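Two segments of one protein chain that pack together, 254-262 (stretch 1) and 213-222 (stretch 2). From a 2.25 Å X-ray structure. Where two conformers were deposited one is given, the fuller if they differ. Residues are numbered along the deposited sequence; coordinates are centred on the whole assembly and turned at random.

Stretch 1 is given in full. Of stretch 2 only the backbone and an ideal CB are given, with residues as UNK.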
ATOM      1  N   LEU A 254     -12.034  -7.158  11.763  1.00 33.55           N
ATOM      2  CA  LEU A 254     -12.543  -5.793  11.662  1.00 42.70           C
ATOM      3  C   LEU A 254     -12.691  -5.342  10.203  1.00 40.14           C
ATOM      4  O   LEU A 254     -13.796  -5.041   9.735  1.00 37.86           O
ATOM      5  CB  LEU A 254     -11.628  -4.819  12.420  1.00 31.67           C
ATOM      6  CG  LEU A 254     -12.072  -3.339  12.442  1.00 35.12           C
ATOM      7  CD1 LEU A 254     -13.511  -3.172  12.959  1.00 35.75           C
ATOM      8  CD2 LEU A 254     -11.116  -2.431  13.193  1.00 31.94           C
ATOM      9  N   LEU A 255     -11.569  -5.297   9.496  1.00 36.25           N
ATOM     10  CA  LEU A 255     -11.488  -4.806   8.114  1.00 36.61           C
ATOM     11  C   LEU A 255     -12.315  -5.666   7.153  1.00 66.57           C
ATOM     12  O   LEU A 255     -13.229  -5.161   6.522  1.00 33.85           O
ATOM     13  CB  LEU A 255     -10.026  -4.764   7.643  1.00 28.87           C
ATOM     14  CG  LEU A 255      -9.830  -4.273   6.209  1.00 52.04           C
ATOM     15  CD1 LEU A 255     -10.498  -2.917   5.994  1.00 28.49           C
ATOM     16  CD2 LEU A 255      -8.349  -4.190   5.895  1.00 30.49           C
ATOM     17  N   ARG A 256     -12.008  -6.960   7.044  1.00 28.41           N
ATOM     18  CA  ARG A 256     -12.768  -7.821   6.149  1.00 32.32           C
ATOM     19  C   ARG A 256     -14.147  -8.215   6.715  1.00 35.73           C
ATOM     20  O   ARG A 256     -15.111  -8.358   5.958  1.00 42.49           O
ATOM     21  CB  ARG A 256     -11.997  -9.096   5.809  1.00 36.84           C
ATOM     22  CG  ARG A 256     -10.706  -8.897   5.057  1.00 40.03           C
ATOM     23  CD  ARG A 256     -10.250 -10.226   4.439  1.00 34.25           C
ATOM     24  NE  ARG A 256      -8.891 -10.108   3.916  1.00 47.52           N
ATOM     25  CZ  ARG A 256      -8.606  -9.611   2.719  1.00 46.62           C
ATOM     26  NH1 ARG A 256      -9.583  -9.203   1.930  1.00 37.96           N
ATOM     27  NH2 ARG A 256      -7.351  -9.531   2.305  1.00 43.49           N
ATOM     28  N   GLY A 257     -14.247  -8.407   8.027  1.00 43.23           N
ATOM     29  CA  GLY A 257     -15.500  -8.885   8.604  1.00 40.74           C
ATOM     30  C   GLY A 257     -16.519  -7.787   8.810  1.00 45.37           C
ATOM     31  O   GLY A 257     -17.468  -7.693   8.056  1.00 66.68           O
ATOM     32  N   GLN A 258     -16.290  -6.942   9.818  1.00 40.41           N
ATOM     33  CA  GLN A 258     -17.172  -5.821  10.181  1.00 63.66           C
ATOM     34  C   GLN A 258     -17.413  -4.845   9.021  1.00 47.80           C
ATOM     35  O   GLN A 258     -18.565  -4.521   8.700  1.00 51.88           O
ATOM     36  CB  GLN A 258     -16.583  -5.035  11.372  1.00 48.86           C
ATOM     37  CG  GLN A 258     -17.380  -5.064  12.665  1.00 63.62           C
ATOM     38  CD  GLN A 258     -17.308  -6.417  13.369  1.00109.90           C
ATOM     39  OE1 GLN A 258     -16.217  -6.973  13.564  1.00 99.41           O
ATOM     40  NE2 GLN A 258     -18.475  -6.960  13.753  1.00 78.54           N
ATOM     41  N   LEU A 259     -16.315  -4.384   8.419  1.00 44.88           N
ATOM     42  CA  LEU A 259     -16.327  -3.337   7.404  1.00 53.04           C
ATOM     43  C   LEU A 259     -16.619  -3.926   6.023  1.00 48.31           C
ATOM     44  O   LEU A 259     -16.931  -3.188   5.079  1.00 51.30           O
ATOM     45  CB  LEU A 259     -14.986  -2.570   7.412  1.00 32.54           C
ATOM     46  CG  LEU A 259     -15.000  -1.269   8.240  1.00 56.22           C
ATOM     47  CD1 LEU A 259     -15.567  -1.440   9.623  1.00 37.86           C
ATOM     48  CD2 LEU A 259     -13.638  -0.665   8.369  1.00 37.17           C
ATOM     49  N   GLY A 260     -16.524  -5.255   5.923  1.00 43.75           N
ATOM     50  CA  GLY A 260     -16.896  -5.986   4.723  1.00 34.81           C
ATOM     51  C   GLY A 260     -15.935  -5.847   3.538  1.00 45.99           C
ATOM     52  O   GLY A 260     -16.311  -6.072   2.390  1.00 51.47           O
ATOM     53  N   PHE A 261     -14.688  -5.472   3.796  1.00 42.65           N
ATOM     54  CA  PHE A 261     -13.747  -5.310   2.686  1.00 44.30           C
ATOM     55  C   PHE A 261     -13.370  -6.673   2.083  1.00 41.43           C
ATOM     56  O   PHE A 261     -12.913  -7.581   2.784  1.00 47.94           O
ATOM     57  CB  PHE A 261     -12.503  -4.544   3.143  1.00 28.22           C
ATOM     58  CG  PHE A 261     -11.481  -4.325   2.041  1.00 44.35           C
ATOM     59  CD1 PHE A 261     -11.791  -3.565   0.926  1.00 31.34           C
ATOM     60  CD2 PHE A 261     -10.209  -4.886   2.128  1.00 45.35           C
ATOM     61  CE1 PHE A 261     -10.849  -3.360  -0.089  1.00 54.87           C
ATOM     62  CE2 PHE A 261      -9.265  -4.700   1.114  1.00 36.16           C
ATOM     63  CZ  PHE A 261      -9.589  -3.927   0.005  1.00 32.51           C
ATOM     64  N   ASP A 262     -13.565  -6.783   0.773  1.00 38.58           N
ATOM     65  CA  ASP A 262     -13.324  -7.995  -0.026  1.00 45.51           C
ATOM     66  C   ASP A 262     -12.076  -7.946  -0.920  1.00 40.42           C
ATOM     67  O   ASP A 262     -11.749  -8.939  -1.589  1.00 52.54           O
ATOM     68  CB  ASP A 262     -14.536  -8.269  -0.940  1.00 61.58           C
ATOM     69  CG  ASP A 262     -15.708  -8.857  -0.194  1.00 91.70           C
ATOM     70  OD1 ASP A 262     -15.479  -9.471   0.877  1.00 87.70           O
ATOM     71  OD2 ASP A 262     -16.856  -8.713  -0.685  1.00 91.11           O
ATOM     72  N   UNK A 213     -11.404   7.721  12.115  0.79 34.04           N
ATOM     73  CA  UNK A 213     -10.562   7.176  11.045  0.79 39.95           C
ATOM     74  C   UNK A 213     -11.154   5.867  10.519  0.79 32.53           C
ATOM     75  O   UNK A 213     -11.250   5.670   9.312  0.79 45.63           O
ATOM     76  CB  UNK A 213      -9.134   6.950  11.545  0.79 39.95           C
ATOM     77  N   UNK A 214     -11.609   5.006  11.418  1.00 36.03           N
ATOM     78  CA  UNK A 214     -12.285   3.784  10.990  1.00 39.16           C
ATOM     79  C   UNK A 214     -13.561   4.112  10.209  1.00 39.59           C
ATOM     80  O   UNK A 214     -13.852   3.468   9.216  1.00 40.24           O
ATOM     81  CB  UNK A 214     -12.615   2.907  12.200  1.00 39.16           C
ATOM     82  N   UNK A 215     -14.299   5.135  10.629  1.00 40.81           N
ATOM     83  CA  UNK A 215     -15.450   5.594   9.851  1.00 40.05           C
ATOM     84  C   UNK A 215     -15.010   6.115   8.463  1.00 50.69           C
ATOM     85  O   UNK A 215     -15.674   5.902   7.465  1.00 38.29           O
ATOM     86  CB  UNK A 215     -16.196   6.689  10.616  1.00 40.05           C
ATOM     87  N   UNK A 216     -13.875   6.790   8.395  1.00 36.40           N
ATOM     88  CA  UNK A 216     -13.371   7.249   7.100  1.00 45.66           C
ATOM     89  C   UNK A 216     -13.073   6.066   6.193  1.00 37.51           C
ATOM     90  O   UNK A 216     -13.398   6.118   5.026  1.00 36.01           O
ATOM     91  CB  UNK A 216     -12.115   8.104   7.281  1.00 45.66           C
ATOM     92  N   UNK A 217     -12.432   5.016   6.736  1.00 33.86           N
ATOM     93  CA  UNK A 217     -12.031   3.874   5.904  1.00 36.53           C
ATOM     94  C   UNK A 217     -13.271   3.180   5.408  1.00 40.74           C
ATOM     95  O   UNK A 217     -13.311   2.786   4.248  1.00 46.42           O
ATOM     96  CB  UNK A 217     -11.140   2.898   6.675  1.00 36.53           C
ATOM     97  N   UNK A 218     -14.284   3.050   6.274  1.00 35.23           N
ATOM     98  CA  UNK A 218     -15.558   2.438   5.880  1.00 36.71           C
ATOM     99  C   UNK A 218     -16.117   3.172   4.670  1.00 38.09           C
ATOM    100  O   UNK A 218     -16.490   2.529   3.688  1.00 45.46           O
ATOM    101  CB  UNK A 218     -16.562   2.463   7.034  1.00 36.71           C
ATOM    102  N   UNK A 219     -16.125   4.510   4.710  1.00 38.73           N
ATOM    103  CA  UNK A 219     -16.630   5.292   3.579  1.00 44.74           C
ATOM    104  C   UNK A 219     -15.779   5.087   2.308  1.00 50.61           C
ATOM    105  O   UNK A 219     -16.297   5.163   1.199  1.00 55.41           O
ATOM    106  CB  UNK A 219     -16.663   6.776   3.950  1.00 44.74           C
ATOM    107  N   UNK A 220     -14.488   4.815   2.472  1.00 46.87           N
ATOM    108  CA  UNK A 220     -13.625   4.497   1.345  1.00 40.26           C
ATOM    109  C   UNK A 220     -13.982   3.147   0.735  1.00 40.69           C
ATOM    110  O   UNK A 220     -14.035   2.983  -0.486  1.00 42.96           O
ATOM    111  CB  UNK A 220     -12.159   4.505   1.782  1.00 40.26           C
ATOM    112  N   UNK A 221     -14.226   2.178   1.606  1.00 44.24           N
ATOM    113  CA  UNK A 221     -14.604   0.836   1.204  1.00 49.21           C
ATOM    114  C   UNK A 221     -15.988   0.843   0.530  1.00 45.38           C
ATOM    115  O   UNK A 221     -16.179   0.230  -0.519  1.00 48.65           O
ATOM    116  CB  UNK A 221     -14.599  -0.099   2.415  1.00 49.21           C
ATOM    117  N   UNK A 222     -16.943   1.545   1.133  1.00 45.48           N
ATOM    118  CA  UNK A 222     -18.301   1.620   0.594  1.00 54.24           C
ATOM    119  C   UNK A 222     -18.312   2.307  -0.745  1.00 52.07           C
ATOM    120  O   UNK A 222     -19.151   2.013  -1.597  1.00 46.15           O
ATOM    121  CB  UNK A 222     -19.231   2.353   1.563  1.00 54.24           C
TER

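Stretch 2 is helical throughout, each amide from 217 onward bonding to the carbonyl four residues earlier, so its side chains are distributed around a regular helix and only some can meet stretch 1. What stretch 1 offers them is apolar: L259, L255 and the ring of F261, with no hydrogen bond formed across the contact.

At 213 the ideal CB has nothing of stretch 1 within 5.5 Å, and the visible atoms leave the choice wide. The residue is S213, whose OG is hydrogen-bonded elsewhere in the structure.

Position 214 directs its CB toward stretch 1, 5.3 Å from CD2 of L259. That gap suits a short or medium apolar chain such as valine, leucine or isoleucine. V214 occupies it with chi1 t, bringing its CG1 to 4.0 Å from L259 CD2.

Position 215 points away and sets no demand; a polar chain would be acceptable. It is Q215, with NE2 bonded elsewhere in the structure. Stretch 1 sets no limit on size or polarity at 216 or 219, where many side chains would do; the residues are A216 and A219.

The CB at 217 again points toward stretch 1, 4.7 Å from L259 CD2. Alanine would fit, as would a larger apolar residue able to turn aside. F217 does the latter: with chi1 m its ring leads away, and it adds little to the contact.

At 218, CA-to-CB runs sideways, yet the CB already lies 4.2 Å from CG of L259, and the CA atoms of the two residues are 6.0 Å apart. A small side chain is sufficient here, though a longer one might be accommodated if it turned aside. A218 meets L259 with its methyl alone.

At 220 a CB would also be remote from stretch 1, but it would be crowded by F217 O, 3.2 Å away, whatever the side chain beyond it, which favours glycine; G220 has none.

Position 221 points toward stretch 1, its CB 4.7 Å from both L259 O and F261 CD1, with L255 farther in. A branched or long apolar chain, such as isoleucine, leucine or methionine, could reach these groups. I221, with chi1 m and chi2 t, places CD1 3.8 Å from L255 CD1 and 4.1 Å from L259 CD2, CG1 4.1 Å from F261 CD1, and CG2 3.9 Å from L259 O. It buries the most area in stretch 2.

Position 222 runs sideways with open space around its CB, which favours a polar residue; D222 makes no close contact.

Stretch 2 213-222: SVQAFAAGID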
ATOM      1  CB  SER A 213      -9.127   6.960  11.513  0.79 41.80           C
ATOM      2  OG  SER A 213      -9.067   5.964  12.512  0.79 32.93           O
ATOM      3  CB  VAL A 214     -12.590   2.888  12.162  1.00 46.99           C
ATOM      4  CG1 VAL A 214     -13.252   1.606  11.672  1.00 32.84           C
ATOM      5  CG2 VAL A 214     -11.297   2.565  12.875  1.00 31.50           C
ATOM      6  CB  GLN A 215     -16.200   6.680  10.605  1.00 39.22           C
ATOM      7  CG  GLN A 215     -16.959   6.209  11.841  1.00 48.23           C
ATOM      8  CD  GLN A 215     -17.236   7.377  12.786  1.00 80.73           C
ATOM      9  OE1 GLN A 215     -17.476   8.508  12.342  1.00 75.10           O
ATOM     10  NE2 GLN A 215     -17.170   7.119  14.093  1.00 57.33           N
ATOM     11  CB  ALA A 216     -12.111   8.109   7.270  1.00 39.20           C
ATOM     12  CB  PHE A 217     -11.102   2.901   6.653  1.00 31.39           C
ATOM     13  CG  PHE A 217      -9.705   3.429   6.807  1.00 30.14           C
ATOM     14  CD1 PHE A 217      -8.888   3.578   5.701  1.00 29.63           C
ATOM     15  CD2 PHE A 217      -9.237   3.846   8.029  1.00 30.65           C
ATOM     16  CE1 PHE A 217      -7.597   4.088   5.801  1.00 31.82           C
ATOM     17  CE2 PHE A 217      -7.934   4.365   8.157  1.00 39.26           C
ATOM     18  CZ  PHE A 217      -7.120   4.488   7.031  1.00 32.17           C
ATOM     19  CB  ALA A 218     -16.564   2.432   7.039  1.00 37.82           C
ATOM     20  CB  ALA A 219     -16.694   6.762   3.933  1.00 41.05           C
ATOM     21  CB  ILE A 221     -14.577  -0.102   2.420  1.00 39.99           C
ATOM     22  CG1 ILE A 221     -13.139  -0.229   2.928  1.00 36.27           C
ATOM     23  CG2 ILE A 221     -15.251  -1.455   2.073  1.00 37.08           C
ATOM     24  CD1 ILE A 221     -13.034  -0.632   4.361  1.00 33.01           C
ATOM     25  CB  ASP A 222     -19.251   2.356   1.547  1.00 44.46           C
ATOM     26  CG  ASP A 222     -19.569   1.543   2.788  1.00 61.30           C
ATOM     27  OD1 ASP A 222     -19.229   0.326   2.806  1.00 51.78           O
ATOM     28  OD2 ASP A 222     -20.138   2.125   3.742  1.00 57.81           O
TER
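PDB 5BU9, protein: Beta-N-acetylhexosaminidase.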